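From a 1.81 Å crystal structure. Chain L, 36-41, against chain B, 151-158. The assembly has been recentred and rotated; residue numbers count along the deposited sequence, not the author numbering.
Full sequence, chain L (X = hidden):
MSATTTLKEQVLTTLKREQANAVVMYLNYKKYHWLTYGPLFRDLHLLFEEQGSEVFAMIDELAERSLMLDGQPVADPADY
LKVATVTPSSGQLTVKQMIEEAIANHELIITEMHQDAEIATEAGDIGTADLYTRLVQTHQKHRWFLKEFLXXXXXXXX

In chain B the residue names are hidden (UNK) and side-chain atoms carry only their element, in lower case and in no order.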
# COMPACT_ATOMS: atom_id res chain seq x y z
N THR L 36 8.65 6.13 -31.86
CA THR L 36 10.08 6.02 -31.63
C THR L 36 10.55 4.61 -32.02
O THR L 36 9.76 3.65 -32.05
CB THR L 36 10.47 6.47 -30.20
OG1 THR L 36 11.89 6.63 -30.13
CG2 THR L 36 9.99 5.48 -29.14
N TYR L 37 11.83 4.49 -32.37
CA TYR L 37 12.36 3.24 -32.92
C TYR L 37 13.87 3.22 -32.75
O TYR L 37 14.48 4.23 -32.38
CB TYR L 37 11.99 3.13 -34.40
CG TYR L 37 12.54 4.28 -35.22
CD1 TYR L 37 13.75 4.15 -35.90
CD2 TYR L 37 11.85 5.50 -35.31
CE1 TYR L 37 14.27 5.21 -36.65
CE2 TYR L 37 12.35 6.56 -36.05
CZ TYR L 37 13.55 6.40 -36.73
OH TYR L 37 14.06 7.44 -37.47
N GLY L 38 14.47 2.07 -33.05
CA GLY L 38 15.92 1.92 -32.99
C GLY L 38 16.35 1.30 -31.68
O GLY L 38 15.52 0.99 -30.82
N PRO L 39 17.67 1.10 -31.51
CA PRO L 39 18.25 0.43 -30.35
C PRO L 39 17.98 1.10 -28.99
O PRO L 39 18.25 0.49 -27.95
CB PRO L 39 19.75 0.47 -30.64
CG PRO L 39 19.86 0.64 -32.10
CD PRO L 39 18.70 1.48 -32.50
N LEU L 40 17.48 2.33 -28.99
CA LEU L 40 17.15 3.03 -27.75
C LEU L 40 15.66 2.93 -27.45
O LEU L 40 15.14 3.66 -26.61
CB LEU L 40 17.58 4.50 -27.83
CG LEU L 40 18.97 4.76 -28.40
CD1 LEU L 40 19.22 6.27 -28.53
CD2 LEU L 40 20.07 4.09 -27.55
N PHE L 41 14.97 2.02 -28.12
CA PHE L 41 13.52 2.00 -28.07
C PHE L 41 12.92 2.03 -26.66
O PHE L 41 12.09 2.90 -26.36
CB PHE L 41 12.89 0.84 -28.84
CG PHE L 41 11.39 0.82 -28.73
CD1 PHE L 41 10.61 1.71 -29.48
CD2 PHE L 41 10.75 -0.04 -27.84
CE1 PHE L 41 9.21 1.72 -29.36
CE2 PHE L 41 9.36 -0.04 -27.71
CZ PHE L 41 8.59 0.84 -28.47
N UNK B 151 15.34 -1.60 -35.84
CA UNK B 151 15.20 -0.50 -36.79
C UNK B 151 16.44 0.39 -36.76
O UNK B 151 17.12 0.48 -35.73
c UNK B 151 13.94 0.30 -36.48
N UNK B 152 16.75 1.02 -37.89
CA UNK B 152 17.87 1.95 -37.94
C UNK B 152 17.43 3.32 -38.44
O UNK B 152 16.25 3.52 -38.75
c UNK B 152 21.01 -0.64 -39.25
c UNK B 152 18.73 0.38 -39.80
n UNK B 152 21.65 -1.95 -38.92
c UNK B 152 19.59 -0.89 -39.72
c UNK B 152 19.06 1.38 -38.71
N UNK B 153 18.38 4.25 -38.49
CA UNK B 153 18.10 5.61 -38.94
C UNK B 153 17.42 6.47 -37.89
O UNK B 153 16.68 7.39 -38.24
N UNK B 154 17.67 6.18 -36.61
CA UNK B 154 17.08 7.01 -35.55
C UNK B 154 17.71 8.41 -35.44
O UNK B 154 17.10 9.32 -34.88
o UNK B 154 19.34 6.59 -33.62
o UNK B 154 18.44 4.65 -33.22
c UNK B 154 18.37 5.82 -33.66
c UNK B 154 17.01 6.28 -34.18
N UNK B 155 18.91 8.56 -36.00
CA UNK B 155 19.61 9.85 -36.03
C UNK B 155 20.46 10.13 -34.80
O UNK B 155 21.13 11.15 -34.72
N UNK B 156 20.42 9.20 -33.84
CA UNK B 156 21.17 9.32 -32.58
C UNK B 156 22.30 8.30 -32.47
O UNK B 156 23.44 8.65 -32.16
c UNK B 156 19.73 11.62 -31.05
c UNK B 156 19.13 10.21 -31.17
c UNK B 156 20.23 9.16 -31.37
c UNK B 156 18.29 9.86 -29.94
N UNK B 157 21.96 7.03 -32.69
CA UNK B 157 22.93 5.93 -32.59
C UNK B 157 22.86 4.95 -33.76
O UNK B 157 23.64 4.00 -33.83
c UNK B 157 22.79 5.11 -31.26
c UNK B 157 23.10 5.98 -30.05
c UNK B 157 21.40 4.48 -31.13
N UNK B 158 21.89 5.15 -34.65
CA UNK B 158 21.74 4.32 -35.83
C UNK B 158 21.19 5.11 -37.00
O UNK B 158 20.91 6.31 -36.88
OXT UNK B 158 21.01 4.51 -38.06
c UNK B 158 20.85 3.09 -35.55
o UNK B 158 19.46 3.42 -35.50
O HOH W 1 16.76 4.37 -30.95

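Position 151 of chain B carries one side-chain carbon. It points toward chain L, and this CB lies 3.9 Å from CD1 of Tyr L37. A lone CB makes this Ala B151. Its backbone O lies 3.3 Å from CA of Gly L38, a CA-H...O contact with an angle of 162° at the hydrogen.

Position 152 has four carbons in a row ending in a nitrogen. Its CA-to-CB bond points away from chain L, and the residue is exposed. This is Lys B152. Its contact is made by the backbone: O lies 3.3 Å from CE1 of Tyr L37, at the ring edge.

Position 153 has no side-chain atoms, so it is Gly B153. Its phi of 79° favours glycine. Its O accepts a hydrogen bond of 2.7 Å from OH of Tyr L37.

Position 154 has two carbons, the second carrying two oxygens. CB lies 3.8 Å from CE1 of Tyr L37. A carboxylate on so short a stem is Asp B154. OD2 sits 3.3 Å from CD of Pro L39.

Position 155 again has no side-chain atoms and touches nothing on chain L. It is Gly B155, with a phi of 87°.

Position 156 has four carbons, forked at the second. One terminal carbon reaches CD1 of Leu L40. This is Leu B156, and its CD1 is 4.0 Å from CD1 of Leu L40. Its N donates to OD1 of Asp B154 at 2.8 Å.

Position 157 has three carbons, forked at the first. One branch carbon lies 3.7 Å from CG of Leu L40 and 4.2 Å from CG of Pro L39. This is Val B157, and that carbon is its CG2.

Position 158 has one carbon, then one oxygen, and its backbone ends in a carboxylate. Its side-chain oxygen lies 3.7 Å from CD of Pro L39. It is Ser B158, the C-terminus. Its OG donates to OD2 of Asp B154 at 2.8 Å.

The end of chain B is folded on itself, and chain L packs against it. OD1 of Asp B154 also accepts from N of Val B157 at 2.8 Å and N of Ser B158 at 3.1 Å, while N of Gly B153 reaches OXT of Ser B158 at 2.7 Å. Tyr L37 and Ala B151 pack at one part of this surface; Pro L39 and Leu L40 meet the apolar side chains at another. Between them a water donates to OD2 of Asp B154 and O of Tyr L37, and accepts from N of Leu L40. Gly L38 has no room for a side chain: an ideal CB would fall 2.3 Å from OD2 of Asp B154.

Chain B (151-158) AKGDGLVS
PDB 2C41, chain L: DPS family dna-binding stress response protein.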